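Local structure of integral membrane indolylacetylinositol arabinosyltransferase EmbC (7BVE) at residues N908-L913 / D1032-W1037; V864-G869 / P942-E947. The protein probably transfers arabinose units in the membrane to build the arabinan polymers of the mycobacterial cell wall, and is bound here by ethambutol. All blocks are in the same frame, centred on the assembly; numbering follows the deposited sequence.

Contact 1 (N908-L913 / D1032-W1037); sequences NLRAPL and DWYRDW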
loop_
_atom_site.group_PDB
_atom_site.type_symbol
_atom_site.label_atom_id
_atom_site.label_comp_id
_atom_site.label_asym_id
_atom_site.label_seq_id
_atom_site.Cartn_x
_atom_site.Cartn_y
_atom_site.Cartn_z
ATOM N N ASN A 908 21.077 28.921 4.407
ATOM C CA ASN A 908 21.719 29.979 3.643
ATOM C C ASN A 908 20.755 30.487 2.586
ATOM O O ASN A 908 20.224 29.702 1.797
ATOM C CB ASN A 908 22.999 29.481 2.979
ATOM C CG ASN A 908 24.141 29.317 3.953
ATOM O OD1 ASN A 908 24.444 30.211 4.731
ATOM N ND2 ASN A 908 24.770 28.156 3.926
ATOM N N LEU A 909 20.523 31.794 2.583
ATOM C CA LEU A 909 19.750 32.458 1.547
ATOM C C LEU A 909 20.730 33.037 0.542
ATOM O O LEU A 909 21.713 33.668 0.932
ATOM C CB LEU A 909 18.889 33.573 2.134
ATOM C CG LEU A 909 17.854 33.271 3.211
ATOM C CD1 LEU A 909 17.224 34.567 3.654
ATOM C CD2 LEU A 909 16.813 32.329 2.710
ATOM N N ARG A 910 20.464 32.834 -0.741
ATOM C CA ARG A 910 21.451 33.113 -1.769
ATOM C C ARG A 910 20.825 33.836 -2.956
ATOM O O ARG A 910 19.642 33.670 -3.264
ATOM C CB ARG A 910 22.102 31.815 -2.211
ATOM C CG ARG A 910 21.128 30.857 -2.812
ATOM C CD ARG A 910 21.784 29.593 -3.205
ATOM N NE ARG A 910 22.149 28.792 -2.042
ATOM C CZ ARG A 910 21.321 27.929 -1.475
ATOM N NH1 ARG A 910 20.102 27.772 -1.956
ATOM N NH2 ARG A 910 21.718 27.229 -0.435
ATOM N N ALA A 911 21.640 34.654 -3.616
ATOM C CA ALA A 911 21.225 35.416 -4.757
ATOM C C ALA A 911 22.493 35.694 -5.544
ATOM O O ALA A 911 23.496 36.096 -4.938
ATOM C CB ALA A 911 20.546 36.728 -4.378
ATOM N N PRO A 912 22.495 35.482 -6.857
ATOM C CA PRO A 912 23.696 35.761 -7.643
ATOM C C PRO A 912 23.949 37.250 -7.766
ATOM O O PRO A 912 23.040 38.070 -7.652
ATOM C CB PRO A 912 23.373 35.151 -9.007
ATOM C CG PRO A 912 22.303 34.177 -8.741
ATOM C CD PRO A 912 21.490 34.759 -7.648
ATOM N N LEU A 913 25.211 37.599 -8.004
ATOM C CA LEU A 913 25.541 38.995 -8.245
ATOM C C LEU A 913 25.257 39.417 -9.679
ATOM O O LEU A 913 25.411 40.598 -10.004
ATOM C CB LEU A 913 27.004 39.272 -7.915
ATOM C CG LEU A 913 27.449 39.145 -6.467
ATOM C CD1 LEU A 913 28.911 39.485 -6.374
ATOM C CD2 LEU A 913 26.636 40.048 -5.592
ATOM N N ASP A 1032 23.500 25.921 -10.837
ATOM C CA ASP A 1032 22.074 25.670 -10.628
ATOM C C ASP A 1032 21.936 25.875 -9.147
ATOM O O ASP A 1032 21.618 24.980 -8.478
ATOM C CB ASP A 1032 21.830 24.218 -10.976
ATOM C CG ASP A 1032 20.458 23.774 -10.582
ATOM O OD1 ASP A 1032 19.572 24.610 -10.641
ATOM O OD2 ASP A 1032 20.298 22.604 -10.221
ATOM N N TRP A 1033 22.114 27.107 -8.735
ATOM C CA TRP A 1033 22.285 27.549 -7.354
ATOM C C TRP A 1033 21.153 27.194 -6.398
ATOM O O TRP A 1033 21.398 26.996 -5.208
ATOM C CB TRP A 1033 22.465 29.063 -7.297
ATOM C CG TRP A 1033 23.581 29.643 -8.080
ATOM C CD1 TRP A 1033 23.473 30.436 -9.172
ATOM C CD2 TRP A 1033 24.987 29.472 -7.852
ATOM N NE1 TRP A 1033 24.711 30.802 -9.620
ATOM C CE2 TRP A 1033 25.658 30.209 -8.828
ATOM C CE3 TRP A 1033 25.733 28.779 -6.897
ATOM C CZ2 TRP A 1033 27.037 30.267 -8.888
ATOM C CZ3 TRP A 1033 27.102 28.849 -6.951
ATOM C CH2 TRP A 1033 27.742 29.569 -7.943
ATOM N N TYR A 1034 19.920 27.105 -6.895
ATOM C CA TYR A 1034 18.761 26.846 -6.051
ATOM C C TYR A 1034 18.353 25.385 -6.033
ATOM O O TYR A 1034 17.166 25.091 -5.871
ATOM C CB TYR A 1034 17.575 27.694 -6.500
ATOM C CG TYR A 1034 17.845 29.170 -6.468
ATOM C CD1 TYR A 1034 17.926 29.853 -5.271
ATOM C CD2 TYR A 1034 17.992 29.886 -7.642
ATOM C CE1 TYR A 1034 18.175 31.201 -5.247
ATOM C CE2 TYR A 1034 18.236 31.234 -7.626
ATOM C CZ TYR A 1034 18.325 31.885 -6.428
ATOM O OH TYR A 1034 18.572 33.233 -6.416
ATOM N N ARG A 1035 19.295 24.464 -6.189
ATOM C CA ARG A 1035 18.996 23.040 -6.183
ATOM C C ARG A 1035 19.645 22.373 -4.978
ATOM O O ARG A 1035 20.776 22.700 -4.607
ATOM C CB ARG A 1035 19.469 22.377 -7.479
ATOM C CG ARG A 1035 19.061 20.926 -7.595
ATOM C CD ARG A 1035 19.422 20.318 -8.908
ATOM N NE ARG A 1035 18.596 20.808 -10.002
ATOM C CZ ARG A 1035 17.399 20.318 -10.300
ATOM N NH1 ARG A 1035 16.719 20.813 -11.322
ATOM N NH2 ARG A 1035 16.882 19.336 -9.579
ATOM N N ASP A 1036 18.908 21.451 -4.360
ATOM C CA ASP A 1036 19.383 20.643 -3.242
ATOM C C ASP A 1036 20.054 19.398 -3.810
ATOM O O ASP A 1036 19.395 18.412 -4.137
ATOM C CB ASP A 1036 18.218 20.274 -2.333
ATOM C CG ASP A 1036 18.664 19.738 -0.993
ATOM O OD1 ASP A 1036 19.883 19.688 -0.731
ATOM O OD2 ASP A 1036 17.785 19.361 -0.194
ATOM N N TRP A 1037 21.378 19.439 -3.923
ATOM C CA TRP A 1037 22.113 18.281 -4.409
ATOM C C TRP A 1037 22.393 17.264 -3.313
ATOM O O TRP A 1037 22.589 16.084 -3.615
ATOM C CB TRP A 1037 23.434 18.722 -5.036
ATOM C CG TRP A 1037 24.405 19.295 -4.059
ATOM C CD1 TRP A 1037 24.512 20.592 -3.691
ATOM C CD2 TRP A 1037 25.414 18.586 -3.331
ATOM N NE1 TRP A 1037 25.519 20.740 -2.774
ATOM C CE2 TRP A 1037 26.087 19.520 -2.536
ATOM C CE3 TRP A 1037 25.808 17.243 -3.273
ATOM C CZ2 TRP A 1037 27.131 19.162 -1.691
ATOM C CZ3 TRP A 1037 26.843 16.893 -2.439
ATOM C CH2 TRP A 1037 27.494 17.844 -1.660
#

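Contact 2 (V864-G869 / P942-E947); sequences VVSAAG and PPRIPE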
loop_
_atom_site.group_PDB
_atom_site.type_symbol
_atom_site.label_atom_id
_atom_site.label_comp_id
_atom_site.label_asym_id
_atom_site.label_seq_id
_atom_site.Cartn_x
_atom_site.Cartn_y
_atom_site.Cartn_z
ATOM N N VAL A 864 25.398 35.888 0.120
ATOM C CA VAL A 864 24.748 34.953 1.031
ATOM C C VAL A 864 24.464 35.643 2.360
ATOM O O VAL A 864 25.345 36.293 2.930
ATOM C CB VAL A 864 25.604 33.686 1.259
ATOM C CG1 VAL A 864 24.867 32.707 2.131
ATOM C CG2 VAL A 864 25.961 33.017 -0.034
ATOM N N VAL A 865 23.226 35.512 2.845
ATOM C CA VAL A 865 22.895 35.768 4.241
ATOM C C VAL A 865 22.397 34.463 4.838
ATOM O O VAL A 865 21.901 33.592 4.118
ATOM C CB VAL A 865 21.847 36.889 4.421
ATOM C CG1 VAL A 865 22.317 38.167 3.774
ATOM C CG2 VAL A 865 20.499 36.489 3.880
ATOM N N SER A 866 22.567 34.307 6.143
ATOM C CA SER A 866 22.073 33.141 6.858
ATOM C C SER A 866 20.803 33.514 7.606
ATOM O O SER A 866 20.682 34.627 8.120
ATOM C CB SER A 866 23.117 32.620 7.838
ATOM O OG SER A 866 24.296 32.236 7.169
ATOM N N ALA A 867 19.858 32.585 7.675
ATOM C CA ALA A 867 18.569 32.917 8.251
ATOM C C ALA A 867 17.926 31.682 8.855
ATOM O O ALA A 867 18.094 30.571 8.354
ATOM C CB ALA A 867 17.648 33.528 7.202
ATOM N N ALA A 868 17.177 31.893 9.932
ATOM C CA ALA A 868 16.413 30.851 10.595
ATOM C C ALA A 868 14.934 31.217 10.601
ATOM O O ALA A 868 14.534 32.309 10.195
ATOM C CB ALA A 868 16.907 30.627 12.027
ATOM N N GLY A 869 14.116 30.277 11.053
ATOM C CA GLY A 869 12.705 30.546 11.220
ATOM C C GLY A 869 11.876 30.325 9.979
ATOM O O GLY A 869 12.403 30.327 8.867
ATOM N N PRO A 942 24.539 39.351 9.185
ATOM C CA PRO A 942 24.924 40.271 8.130
ATOM C C PRO A 942 25.353 39.639 6.792
ATOM O O PRO A 942 25.640 38.492 6.783
ATOM C CB PRO A 942 26.019 41.081 8.808
ATOM C CG PRO A 942 26.595 40.152 9.807
ATOM C CD PRO A 942 25.458 39.292 10.281
ATOM N N PRO A 943 25.307 40.367 5.653
ATOM C CA PRO A 943 25.672 39.874 4.330
ATOM C C PRO A 943 27.119 39.419 4.180
ATOM O O PRO A 943 27.981 40.004 4.737
ATOM C CB PRO A 943 25.662 41.114 3.464
ATOM C CG PRO A 943 24.613 41.912 4.088
ATOM C CD PRO A 943 24.877 41.738 5.562
ATOM N N ARG A 944 27.322 38.569 3.197
ATOM C CA ARG A 944 28.557 37.837 3.012
ATOM C C ARG A 944 28.701 37.474 1.545
ATOM O O ARG A 944 27.738 37.031 0.916
ATOM C CB ARG A 944 28.530 36.587 3.893
ATOM C CG ARG A 944 29.753 35.732 3.877
ATOM C CD ARG A 944 29.542 34.576 4.818
ATOM N NE ARG A 944 28.454 33.716 4.380
ATOM C CZ ARG A 944 27.925 32.757 5.126
ATOM N NH1 ARG A 944 26.939 32.006 4.672
ATOM N NH2 ARG A 944 28.384 32.549 6.340
ATOM N N ILE A 945 29.893 37.690 0.995
ATOM C CA ILE A 945 30.236 37.129 -0.310
ATOM C C ILE A 945 31.245 36.012 -0.080
ATOM O O ILE A 945 32.415 36.281 0.234
ATOM C CB ILE A 945 30.781 38.185 -1.278
ATOM C CG1 ILE A 945 29.674 39.163 -1.652
ATOM C CG2 ILE A 945 31.267 37.535 -2.545
ATOM C CD1 ILE A 945 30.147 40.319 -2.467
ATOM N N PRO A 946 30.832 34.756 -0.193
ATOM C CA PRO A 946 31.715 33.647 0.160
ATOM C C PRO A 946 32.825 33.429 -0.853
ATOM O O PRO A 946 32.681 33.721 -2.040
ATOM C CB PRO A 946 30.762 32.455 0.191
ATOM C CG PRO A 946 29.635 32.847 -0.644
ATOM C CD PRO A 946 29.462 34.297 -0.441
ATOM N N GLU A 947 33.949 32.915 -0.359
ATOM C CA GLU A 947 35.099 32.553 -1.179
ATOM C C GLU A 947 35.101 31.040 -1.325
ATOM O O GLU A 947 35.361 30.320 -0.356
ATOM C CB GLU A 947 36.392 33.050 -0.548
ATOM C CG GLU A 947 36.489 34.550 -0.496
ATOM C CD GLU A 947 37.738 35.018 0.198
ATOM O OE1 GLU A 947 38.464 34.164 0.744
ATOM O OE2 GLU A 947 37.993 36.238 0.204
#

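Contact 1 (N908-L913 / D1032-W1037)
Arg910 points from strand 907-912 toward the loop 1032-1037, which opens with a type I turn from Asp1032 to Arg1035. Its CB is directed at the loop, and chi1 of 62° puts CG in the crowded position between the backbone N and the carbonyl carbon. There the chain meets the ring of Tyr1034, with Arg910 CG 3.8 Å from Tyr1034 CE1. Next along, Arg910 CD lies 3.3 Å from Trp1033 O, the nearest approach of this side chain to the loop. A bend at chi3 (72°) then turns the chain, so that NE, CZ and NH1 all stay near that same oxygen, with Arg910 NH1 at 3.6 Å from Trp1033 O. The strand's own Asn908 O sits over one face of the guanidinium, off its centre. Tyr1034 runs past Arg910 in the opposite direction, its ring plane 64° from the guanidinium plane. Tyr1034 OH gives a weak hydrogen bond of 3.4 Å to Arg910 O, which lies at the ring edge. Tip to tip, Tyr1034 OH is also 3.5 Å from Pro912 CD. Pro912 packs against the indole of Trp1033 as well, Pro912 CG lying 3.9 Å from Trp1033 CD1. Tyr1028 of strand 1020-1029 touches both Arg910 and Trp1033, so the contact lies where the connection between strands 1020-1029 and 1039-1045 meets the sheet of strand 907-912. With one weak bond and 249 Å² buried, the union rests mainly on packing; the Trp1033 carbonyl oxygen near the cation is probably electrostatically favourable, although no hydrogen bond to it is assigned.

Contact 2 (V864-G869 / P942-E947)
A single antiparallel bridge, a hydrogen-bonded pair, joins Val864 of strand 862-867 to Arg944 of segment 942-947, with Val864 CA 5.2 Å from Arg944 CA. Val864 N donates to Arg944 O over 2.7 Å; the N-H...O angle is 177° and the donor sits nearly along the C=O axis, so this bond is straight. Here the loop between strands 939-940 and 949-950 meets one edge of the strand at Val864, while strand 907-912 pairs with strand 862-867 through backbone bonds between Val865 and Leu909 and between Ala867 and Arg907. The bridge thus briefly continues an antiparallel sheet of the EmbC C-terminal domain, consistent with the beta-sandwich of the galactose-binding-like clan to which that domain belongs, without the loop becoming a regular strand.

Apolar packing flanks the bridge. Val864 has CG1 anti to the backbone N (chi1 -176°) and CG2 anti to the carbonyl carbon; this second branch crosses the ring of Pro946 at about a right angle, Val864 CG2 lying 3.7 Å from Pro946 CG. The Arg944 side chain, bent at chi3 (64°), runs alongside Val864 and points the same way, so that Val864 CG1 meets the guanidinium edge 3.4 Å from Arg944 NH1. Val865 CG1 reaches Pro943 CA at 3.8 Å.

Polar contacts gather at the buried guanidinium. Ser866 OG is 3.6 Å from Arg944 NH1 and is hydrogen-bonded with Asn908 OD1. Arg944 NH1 has a weak hydrogen bond to Asn908 OD1 and a long, weak ion pair with Glu739, and NH2 a weak hydrogen bond to Ala742 O.

The centres of contact 1 and contact 2 lie about 11 Å apart within the EmbC C-terminal domain, joined by neighbouring antiparallel strands, 862-867 and 907-912. Leu909 N lies 2.7 Å from Val865 O, a probable backbone hydrogen bond between the two strands, and Leu909 O touches Val864 CG1. Along the chain the segments alternate: 864-869, 908-913, 942-947, then 1032-1037. Contact 2 therefore joins strand 862-867 to a loop later in the chain, and contact 1 joins strand 907-912 to a still later one. Both loops border strands of the mixed sheet, 949-950 in one case and 1020-1029 with 1039-1045 in the other, so the contacts lie where the two sheets meet.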